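Local atomic coordinates of Emp46p (Saccharomyces cerevisiae, PDB entry 2A6V), a protein that acts as a calcium-independent cargo receptor with a potassium-binding, legume-lectin-like carbohydrate recognition domain, and is involved in the secretion of glycoproteins. Residues G102-S105 / K106-G110; F75-R78 / G79-G83; K173-D177 / N178-F182; D119-G122 / E123-T126. All coordinates share one frame; numbering follows the deposited sequence.

Contact 1. Residues G102-S105 / K106-G110; sequences GGSS and KKFNG
Ser104 and Phe108 meet across a bend in the loop between strands 84-90 and 111-115 of the legume-like lectin beta sandwich. A classic beta bulge lies within this loop, where Gly103 and Ser104 both face Leu100. The close packing lies on the inner side of the bend. Ser104 OG, turned anti to its own amide nitrogen (chi1 -178°), comes within 3.4 Å of Phe108 CB and also donates to Ser105 O. That carbonyl in turn approaches the ring obliquely, with Ser105 O 3.5 Å from Phe108 CD2. The serine hydroxyl is buried but well supplied with partners, since Lys90 NZ bonds to it as well. Phe108 also packs on Leu100 and Leu136, and its ring meets Trp88 of strand 84-90 edge-to-face.

The outer side is looser. Lys106 and Lys107 direct their CB atoms away from 102-105, and the exposed Lys107 makes a long, weak ion pair with Asp135 and a weak hydrogen bond to Thr133 O. The one hydrogen bond between the two segments has the form of an ST turn: Ser105 OG accepts from Lys107 N two residues on, at 3.0 Å and with a moderately bent N-H...O angle of 147°. On the inner side, the Ser104 OG to Ser105 O bond is 2.8 Å long and lies in the carbonyl plane, the hydroxyl arriving on an oxygen lone pair at a C=O...OG angle of 126°.

Contact 2. Residues F75-R78 / G79-G83; sequences FGFR and GSTKG
The ring of Phe77 lies against the backbone of 79-81, which bends round it. Gly79 N, itself hydrogen-bonded to Gln152 OE1, sits over one face, 3.7 Å above the ring plane and displaced toward the rim. Ser80 O approaches in the plane at the edge, 3.6 Å from Phe77 CZ. Thr81 comes in obliquely, with its CB 3.9 Å from Phe77 CE2. The nearest approach is again to a carbonyl, Gly79 O at 3.3 Å from Phe77 CE2. With CG anti to the amide nitrogen (chi1 178°), Phe77 carries its ring forward along the chain into this bend.

Arg78, next in sequence, leads the other way: its CB and CG touch Gly79 N, but the guanidinium runs off to a salt bridge with Glu123 and a hydrogen bond to Gln152 O. Beyond the ring, Thr81 OG1 accepts from Gly83 N at 3.0 Å and 163°, a nearly straight ST-turn bond, and is also hydrogen-bonded to Asp204 OD2. The whole is a surface connection of the beta sandwich: it leaves strand 66-75 of one sheet, passes Ser206 beside Phe77 and Glu208 beside Thr81, and delivers the chain to strand 84-90 of the other sheet.

Contact 3. Residues K173-D177 / N178-F182; sequences KLQMD and NRVCF. With EDO (1,2-ethanediol), chain E.
Leu174 CB rests over one face of the Phe182 ring, 3.7 Å from its centroid and 18° off the normal, a CH-pi contact at the apolar centre of the hairpin 171-176/179-184. Phe182 CG stands between its amide nitrogen and carbonyl carbon (chi1 66°), which turns the ring back across the neighbouring strand. Leu174 CD1 then reaches Cys181 CB at 3.9 Å, and Met176 CG packs on the same CB.

Outward comes a classic beta bulge: Cys181 and Phe182 both face Leu174, whose O takes Cys181 N at 2.8 Å and Phe182 N weakly at 3.4 Å, while Leu174 N donates to Phe182 O at 2.9 Å. Met176 and Arg179 pair through both backbone bonds and close a type I' turn, with Asp177 and Asn178 at positive phi.

At the polar rim, waters join Arg179 NH1 to Asp177 O and to Asp177 OD2. A 1,2-ethanediol, probably from the crystallisation liquor, donates to Arg179 O and Val180 O. Asp177 also hydrogen-bonds Thr159 N and Ser158 OG. Asp177 OD2 and Arg179 NH1, 4.7 Å apart, share a water without direct contact, probably softening their attraction; backbone hydrogen bonds hold the hairpin, and the Cys181-Cys147 disulfide ties its edge strand covalently to that of the other sheet.

Contact 4. Residues D119-G122 / E123-T126; sequences DKLG and ESVT
Gly122, Glu123 and Leu121 form the bend that leads into strand 124-131 of the lectin sandwich, and Gly122 is fastened to the strand by the hydroxyl of Ser124. Ser124 OG donates to Gly122 O at 2.8 Å, meeting it at a C=O...OG angle of 156° and tilted 18° from the carbonyl plane. A chi1 of 62°, with OG between the amide nitrogen and the carbonyl carbon, swings the hydroxyl back toward the bend. Gly122 has a positive phi, favourable for glycine, just before the chain turns its corner at Glu123.

Leu121 folds over the same side. Its CB lies 4.0 Å from Ser124 OG, and its CD1 touches Thr126 CG2 at 3.7 Å, the two side chains lying alongside and running opposite ways. Ser146 and Leu148 of the adjoining strand 145-148, with Tyr143, also pack on Leu121.

A water bridges the bend on its backbone, donating to Leu121 O and to Glu123 O, each at 2.8 Å. The CB of Glu123 points away from 119-122, and the carboxylate is shared between Arg78 on OE2 and the amides of Tyr151 and Gln152 on OE1. Three such donors would favour the ionised form of Glu123, while the buried Ser124 hydroxyl spends its proton on Gly122 O; polar bonds thus hold the corner and a small apolar contact fills its inner side.

How the contacts relate
Contact 4 links most of the set. Its Glu123 OE2 lies 2.8 Å from Arg78 NH1 of contact 2, a salt bridge between two loops whose centres are about 13 Å apart. Its Val125 reaches across the sandwich to contact 3, with Val125 CB 3.7 Å from Cys181 SG and Val125 CG2 3.9 Å from Met176 CE. Contact 1 touches none of the others; its nearest atoms are about 9 Å from those of contacts 2 and 4. Side chains of contacts 4, 1 and 3 lie about 7, 11 and 14 Å from a bound potassium ion (Thr126, Phe108 and Phe182 respectively), whereas contact 2 lies away from the metal sites.

Contact 1. Residues G102-S105 / K106-G110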
loop_
_atom_site.group_PDB
_atom_site.type_symbol
_atom_site.label_atom_id
_atom_site.label_comp_id
_atom_site.label_asym_id
_atom_site.label_seq_id
_atom_site.Cartn_x
_atom_site.Cartn_y
_atom_site.Cartn_z
ATOM N N GLY A 102 -2.624 10.682 -1.183
ATOM C CA GLY A 102 -2.219 10.998 0.168
ATOM C C GLY A 102 -0.831 10.521 0.565
ATOM O O GLY A 102 -0.473 10.568 1.738
ATOM N N GLY A 103 -0.038 10.075 -0.385
ATOM C CA GLY A 103 1.161 9.339 -0.059
ATOM C C GLY A 103 2.482 9.784 -0.655
ATOM O O GLY A 103 3.535 9.487 -0.089
ATOM N N SER A 104 2.436 10.452 -1.793
ATOM C CA SER A 104 3.647 10.719 -2.565
ATOM C C SER A 104 3.470 11.926 -3.474
ATOM O O SER A 104 2.361 12.299 -3.843
ATOM C CB SER A 104 3.939 9.487 -3.433
ATOM O OG SER A 104 5.136 9.636 -4.192
ATOM N N SER A 105 4.585 12.510 -3.897
ATOM C CA SER A 105 4.618 13.343 -5.083
ATOM C C SER A 105 4.174 12.537 -6.302
ATOM O O SER A 105 4.345 11.314 -6.348
ATOM C CB SER A 105 6.057 13.819 -5.302
ATOM O OG SER A 105 6.194 14.513 -6.504
ATOM N N LYS A 106 3.635 13.208 -7.307
ATOM C CA LYS A 106 3.360 12.589 -8.591
ATOM C C LYS A 106 4.656 12.071 -9.221
ATOM O O LYS A 106 4.651 11.095 -9.981
ATOM C CB LYS A 106 2.681 13.585 -9.536
ATOM C CG LYS A 106 1.257 13.926 -9.122
ATOM C CD LYS A 106 0.439 14.588 -10.237
ATOM C CE LYS A 106 0.864 16.010 -10.499
ATOM N NZ LYS A 106 -0.091 16.706 -11.414
ATOM N N LYS A 107 5.767 12.733 -8.904
ATOM C CA LYS A 107 7.078 12.300 -9.350
ATOM C C LYS A 107 7.758 11.491 -8.241
ATOM O O LYS A 107 8.134 12.020 -7.187
ATOM C CB LYS A 107 7.938 13.511 -9.746
ATOM C CG LYS A 107 9.234 13.127 -10.452
ATOM C CD LYS A 107 10.140 14.346 -10.729
ATOM C CE LYS A 107 9.471 15.410 -11.577
ATOM N NZ LYS A 107 8.958 14.894 -12.875
ATOM N N PHE A 108 7.878 10.190 -8.472
ATOM C CA PHE A 108 8.470 9.289 -7.488
ATOM C C PHE A 108 9.206 8.173 -8.215
ATOM O O PHE A 108 9.051 7.987 -9.420
ATOM C CB PHE A 108 7.394 8.728 -6.540
ATOM C CG PHE A 108 6.422 7.788 -7.200
ATOM C CD1 PHE A 108 6.634 6.411 -7.201
ATOM C CD2 PHE A 108 5.300 8.278 -7.824
ATOM C CE1 PHE A 108 5.723 5.560 -7.833
ATOM C CE2 PHE A 108 4.401 7.443 -8.445
ATOM C CZ PHE A 108 4.605 6.080 -8.449
ATOM N N ASN A 109 10.021 7.466 -7.456
ATOM C CA ASN A 109 10.812 6.371 -7.953
ATOM C C ASN A 109 10.382 5.128 -7.204
ATOM O O ASN A 109 10.707 4.930 -6.032
ATOM C CB ASN A 109 12.294 6.655 -7.727
ATOM C CG ASN A 109 13.175 5.792 -8.578
ATOM O OD1 ASN A 109 12.900 4.608 -8.799
ATOM N ND2 ASN A 109 14.253 6.391 -9.089
ATOM N N GLY A 110 9.594 4.307 -7.868
ATOM C CA GLY A 110 9.150 3.084 -7.252
ATOM C C GLY A 110 7.871 2.545 -7.818
ATOM O O GLY A 110 7.541 2.775 -8.980
#

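Contact 2. Residues F75-R78 / G79-G83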
loop_
_atom_site.group_PDB
_atom_site.type_symbol
_atom_site.label_atom_id
_atom_site.label_comp_id
_atom_site.label_asym_id
_atom_site.label_seq_id
_atom_site.Cartn_x
_atom_site.Cartn_y
_atom_site.Cartn_z
ATOM N N PHE A 75 -14.748 0.822 4.002
ATOM C CA PHE A 75 -16.069 0.712 4.597
ATOM C C PHE A 75 -16.846 2.019 4.528
ATOM O O PHE A 75 -16.289 3.119 4.663
ATOM C CB PHE A 75 -15.942 0.280 6.059
ATOM C CG PHE A 75 -17.255 0.168 6.756
ATOM C CD1 PHE A 75 -18.111 -0.874 6.464
ATOM C CD2 PHE A 75 -17.645 1.122 7.692
ATOM C CE1 PHE A 75 -19.362 -0.964 7.103
ATOM C CE2 PHE A 75 -18.880 1.027 8.336
ATOM C CZ PHE A 75 -19.732 -0.014 8.034
ATOM N N GLY A 76 -18.149 1.906 4.330
ATOM C CA GLY A 76 -19.042 3.030 4.512
ATOM C C GLY A 76 -19.530 3.769 3.286
ATOM O O GLY A 76 -20.459 4.580 3.378
ATOM N N PHE A 77 -18.902 3.523 2.140
ATOM C CA PHE A 77 -19.270 4.213 0.929
ATOM C C PHE A 77 -19.071 3.370 -0.309
ATOM O O PHE A 77 -17.985 2.850 -0.547
ATOM C CB PHE A 77 -18.473 5.505 0.739
ATOM C CG PHE A 77 -18.813 6.220 -0.537
ATOM C CD1 PHE A 77 -20.079 6.780 -0.715
ATOM C CD2 PHE A 77 -17.897 6.303 -1.584
ATOM C CE1 PHE A 77 -20.413 7.423 -1.889
ATOM C CE2 PHE A 77 -18.238 6.954 -2.756
ATOM C CZ PHE A 77 -19.493 7.504 -2.910
ATOM N N ARG A 78 -20.121 3.275 -1.119
ATOM C CA ARG A 78 -20.021 2.684 -2.446
ATOM C C ARG A 78 -20.629 3.677 -3.406
ATOM O O ARG A 78 -21.768 4.095 -3.235
ATOM C CB ARG A 78 -20.761 1.351 -2.512
ATOM C CG ARG A 78 -20.864 0.784 -3.920
ATOM C CD ARG A 78 -21.243 -0.694 -3.993
ATOM N NE ARG A 78 -20.142 -1.563 -3.585
ATOM C CZ ARG A 78 -19.098 -1.868 -4.348
ATOM N NH1 ARG A 78 -18.997 -1.372 -5.569
ATOM N NH2 ARG A 78 -18.142 -2.649 -3.893
ATOM N N GLY A 79 -19.848 4.061 -4.407
ATOM C CA GLY A 79 -20.267 4.988 -5.425
ATOM C C GLY A 79 -19.084 5.714 -6.024
ATOM O O GLY A 79 -17.928 5.474 -5.672
ATOM N N SER A 80 -19.404 6.663 -6.892
ATOM C CA SER A 80 -18.403 7.366 -7.663
ATOM C C SER A 80 -17.540 8.235 -6.744
ATOM O O SER A 80 -18.042 8.894 -5.845
ATOM C CB SER A 80 -19.097 8.219 -8.736
ATOM O OG SER A 80 -18.161 8.879 -9.555
ATOM N N THR A 81 -16.234 8.208 -6.994
ATOM C CA THR A 81 -15.268 8.964 -6.218
ATOM C C THR A 81 -13.913 8.839 -6.885
ATOM O O THR A 81 -13.660 7.865 -7.593
ATOM C CB THR A 81 -15.189 8.397 -4.775
ATOM O OG1 THR A 81 -14.225 9.134 -4.024
ATOM C CG2 THR A 81 -14.674 6.934 -4.731
ATOM N N LYS A 82 -13.054 9.829 -6.674
ATOM C CA LYS A 82 -11.655 9.748 -7.083
ATOM C C LYS A 82 -10.751 9.316 -5.939
ATOM O O LYS A 82 -9.546 9.172 -6.109
ATOM C CB LYS A 82 -11.198 11.094 -7.650
ATOM C CG LYS A 82 -11.808 11.373 -9.043
ATOM C CD LYS A 82 -11.232 10.419 -10.105
ATOM C CE LYS A 82 -11.886 10.591 -11.452
ATOM N NZ LYS A 82 -11.579 9.479 -12.380
ATOM N N GLY A 83 -11.337 9.068 -4.769
ATOM C CA GLY A 83 -10.568 8.587 -3.642
ATOM C C GLY A 83 -10.033 7.203 -3.890
ATOM O O GLY A 83 -10.538 6.464 -4.723
#

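Contact 3. Residues K173-D177 / N178-F182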
loop_
_atom_site.group_PDB
_atom_site.type_symbol
_atom_site.label_atom_id
_atom_site.label_comp_id
_atom_site.label_asym_id
_atom_site.label_seq_id
_atom_site.Cartn_x
_atom_site.Cartn_y
_atom_site.Cartn_z
ATOM N N LYS A 173 4.736 -11.452 -7.622
ATOM C CA LYS A 173 3.353 -11.872 -7.693
ATOM C C LYS A 173 2.523 -11.033 -6.734
ATOM O O LYS A 173 2.933 -10.773 -5.610
ATOM C CB LYS A 173 3.238 -13.338 -7.298
ATOM C CG LYS A 173 1.888 -13.938 -7.416
ATOM C CD LYS A 173 1.995 -15.457 -7.510
ATOM C CE LYS A 173 2.321 -16.069 -6.182
ATOM N NZ LYS A 173 2.307 -17.555 -6.306
ATOM N N LEU A 174 1.353 -10.637 -7.182
ATOM C CA LEU A 174 0.443 -9.868 -6.363
ATOM C C LEU A 174 -0.848 -10.625 -6.289
ATOM O O LEU A 174 -1.521 -10.812 -7.311
ATOM C CB LEU A 174 0.231 -8.488 -6.992
ATOM C CG LEU A 174 -0.365 -7.374 -6.134
ATOM C CD1 LEU A 174 -1.770 -7.629 -5.796
ATOM C CD2 LEU A 174 0.485 -7.132 -4.876
ATOM N N GLN A 175 -1.216 -11.074 -5.095
ATOM C CA GLN A 175 -2.483 -11.757 -4.870
ATOM C C GLN A 175 -3.416 -10.890 -4.040
ATOM O O GLN A 175 -2.980 -10.144 -3.175
ATOM C CB GLN A 175 -2.262 -13.074 -4.122
ATOM C CG GLN A 175 -1.386 -14.099 -4.841
ATOM C CD GLN A 175 -0.924 -15.174 -3.886
ATOM O OE1 GLN A 175 0.031 -14.978 -3.141
ATOM N NE2 GLN A 175 -1.623 -16.293 -3.878
ATOM N N MET A 176 -4.694 -10.979 -4.333
ATOM C CA MET A 176 -5.763 -10.380 -3.549
ATOM C C MET A 176 -6.628 -11.504 -3.049
ATOM O O MET A 176 -7.159 -12.292 -3.834
ATOM C CB MET A 176 -6.579 -9.401 -4.381
ATOM C CG MET A 176 -5.735 -8.315 -5.056
ATOM S SD MET A 176 -4.928 -7.171 -3.933
ATOM C CE MET A 176 -6.250 -6.332 -3.273
ATOM N N ASP A 177 -6.774 -11.606 -1.736
ATOM C CA ASP A 177 -7.529 -12.700 -1.123
ATOM C C ASP A 177 -7.106 -14.057 -1.698
ATOM O O ASP A 177 -7.945 -14.891 -2.018
ATOM C CB ASP A 177 -9.027 -12.416 -1.246
ATOM C CG ASP A 177 -9.479 -11.257 -0.387
ATOM O OD1 ASP A 177 -8.769 -10.927 0.593
ATOM O OD2 ASP A 177 -10.548 -10.667 -0.587
ATOM N N ASN A 178 -5.799 -14.241 -1.839
ATOM C CA ASN A 178 -5.181 -15.492 -2.272
ATOM C C ASN A 178 -5.462 -15.888 -3.714
ATOM O O ASN A 178 -5.257 -17.048 -4.102
ATOM C CB ASN A 178 -5.531 -16.634 -1.321
ATOM C CG ASN A 178 -4.999 -16.399 0.075
ATOM O OD1 ASN A 178 -3.872 -15.929 0.252
ATOM N ND2 ASN A 178 -5.808 -16.707 1.076
ATOM N N ARG A 179 -5.882 -14.917 -4.516
ATOM C CA ARG A 179 -6.136 -15.126 -5.942
ATOM C C ARG A 179 -5.218 -14.203 -6.702
ATOM O O ARG A 179 -5.083 -13.033 -6.354
ATOM C CB ARG A 179 -7.594 -14.821 -6.300
ATOM C CG ARG A 179 -8.644 -15.586 -5.448
ATOM C CD ARG A 179 -10.067 -15.591 -5.965
ATOM N NE ARG A 179 -10.496 -14.272 -6.424
ATOM C CZ ARG A 179 -11.028 -13.313 -5.663
ATOM N NH1 ARG A 179 -11.198 -13.456 -4.353
ATOM N NH2 ARG A 179 -11.389 -12.168 -6.234
ATOM N N VAL A 180 -4.587 -14.693 -7.756
ATOM C CA VAL A 180 -3.599 -13.898 -8.465
ATOM C C VAL A 180 -4.273 -12.723 -9.179
ATOM O O VAL A 180 -5.258 -12.882 -9.895
ATOM C CB VAL A 180 -2.730 -14.738 -9.435
ATOM C CG1 VAL A 180 -1.753 -13.866 -10.168
ATOM C CG2 VAL A 180 -1.955 -15.802 -8.651
ATOM N N CYS A 181 -3.730 -11.537 -8.921
ATOM C CA CYS A 181 -4.113 -10.311 -9.609
ATOM C C CYS A 181 -3.182 -10.118 -10.812
ATOM O O CYS A 181 -3.653 -9.940 -11.953
ATOM C CB CYS A 181 -4.050 -9.143 -8.625
ATOM S SG CYS A 181 -4.416 -7.516 -9.320
ATOM N N PHE A 182 -1.885 -10.176 -10.581
ATOM C CA PHE A 182 -0.907 -10.153 -11.649
ATOM C C PHE A 182 0.418 -10.753 -11.224
ATOM O O PHE A 182 0.688 -10.915 -10.030
ATOM C CB PHE A 182 -0.693 -8.732 -12.185
ATOM C CG PHE A 182 -0.060 -7.790 -11.191
ATOM C CD1 PHE A 182 1.308 -7.717 -11.055
ATOM C CD2 PHE A 182 -0.851 -6.923 -10.443
ATOM C CE1 PHE A 182 1.884 -6.832 -10.138
ATOM C CE2 PHE A 182 -0.284 -6.053 -9.538
ATOM C CZ PHE A 182 1.080 -6.006 -9.397
HETATM C C1 EDO E . -8.081 -11.168 -7.829
HETATM O O1 EDO E . -6.709 -10.907 -7.594
HETATM C C2 EDO E . -8.474 -10.705 -9.226
HETATM O O2 EDO E . -7.712 -11.399 -10.227
HETATM O O HOH W 1 -3.689 -12.432 -0.783
HETATM O O HOH W 2 -3.115 -17.708 -5.857
HETATM O O HOH W 3 -10.501 -15.609 -2.488
HETATM O O HOH W 4 -12.303 -11.140 -2.550
#

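Contact 4. Residues D119-G122 / E123-T126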
loop_
_atom_site.group_PDB
_atom_site.type_symbol
_atom_site.label_atom_id
_atom_site.label_comp_id
_atom_site.label_asym_id
_atom_site.label_seq_id
_atom_site.Cartn_x
_atom_site.Cartn_y
_atom_site.Cartn_z
ATOM N N ASP A 119 -10.517 5.027 -14.275
ATOM C CA ASP A 119 -11.488 5.747 -15.111
ATOM C C ASP A 119 -12.032 4.887 -16.223
ATOM O O ASP A 119 -13.091 5.185 -16.746
ATOM C CB ASP A 119 -10.954 7.062 -15.646
ATOM C CG ASP A 119 -9.619 6.940 -16.274
ATOM O OD1 ASP A 119 -8.602 6.798 -15.531
ATOM O OD2 ASP A 119 -9.480 7.082 -17.505
ATOM N N LYS A 120 -11.322 3.819 -16.569
ATOM C CA LYS A 120 -11.808 2.899 -17.603
ATOM C C LYS A 120 -12.110 1.482 -17.119
ATOM O O LYS A 120 -13.016 0.832 -17.659
ATOM C CB LYS A 120 -10.849 2.895 -18.784
ATOM C CG LYS A 120 -10.871 4.234 -19.533
ATOM C CD LYS A 120 -9.915 4.262 -20.682
ATOM C CE LYS A 120 -10.047 5.580 -21.467
ATOM N NZ LYS A 120 -9.082 5.610 -22.610
ATOM N N LEU A 121 -11.391 0.994 -16.109
ATOM C CA LEU A 121 -11.666 -0.348 -15.547
ATOM C C LEU A 121 -12.736 -0.357 -14.463
ATOM O O LEU A 121 -13.331 -1.406 -14.133
ATOM C CB LEU A 121 -10.413 -0.921 -14.921
ATOM C CG LEU A 121 -9.208 -1.181 -15.807
ATOM C CD1 LEU A 121 -8.009 -1.543 -14.932
ATOM C CD2 LEU A 121 -9.504 -2.264 -16.796
ATOM N N GLY A 122 -12.931 0.791 -13.835
ATOM C CA GLY A 122 -13.694 0.862 -12.617
ATOM C C GLY A 122 -12.910 0.257 -11.460
ATOM O O GLY A 122 -11.692 0.350 -11.397
ATOM N N GLU A 123 -13.657 -0.380 -10.576
ATOM C CA GLU A 123 -13.173 -0.905 -9.299
ATOM C C GLU A 123 -12.076 -1.941 -9.536
ATOM O O GLU A 123 -12.308 -2.991 -10.141
ATOM C CB GLU A 123 -14.363 -1.505 -8.584
ATOM C CG GLU A 123 -14.287 -1.451 -7.092
ATOM C CD GLU A 123 -15.587 -1.834 -6.399
ATOM O OE1 GLU A 123 -15.501 -2.005 -5.177
ATOM O OE2 GLU A 123 -16.666 -1.989 -7.033
ATOM N N SER A 124 -10.854 -1.619 -9.136
ATOM C CA SER A 124 -9.692 -2.348 -9.605
ATOM C C SER A 124 -8.444 -2.139 -8.774
ATOM O O SER A 124 -8.386 -1.202 -7.961
ATOM C CB SER A 124 -9.380 -1.942 -11.060
ATOM O OG SER A 124 -9.062 -0.563 -11.128
ATOM N N VAL A 125 -7.467 -3.034 -8.982
ATOM C CA VAL A 125 -6.081 -2.866 -8.617
ATOM C C VAL A 125 -5.340 -2.485 -9.889
ATOM O O VAL A 125 -5.425 -3.189 -10.892
ATOM C CB VAL A 125 -5.471 -4.183 -8.043
ATOM C CG1 VAL A 125 -4.024 -4.006 -7.678
ATOM C CG2 VAL A 125 -6.246 -4.667 -6.851
ATOM N N THR A 126 -4.629 -1.378 -9.858
ATOM C CA THR A 126 -3.732 -0.976 -10.943
ATOM C C THR A 126 -2.353 -0.721 -10.398
ATOM O O THR A 126 -2.215 -0.125 -9.321
ATOM C CB THR A 126 -4.262 0.247 -11.723
ATOM O OG1 THR A 126 -4.714 1.277 -10.820
ATOM C CG2 THR A 126 -5.473 -0.150 -12.575
HETATM O O HOH W 5 -14.308 -3.109 -12.127
#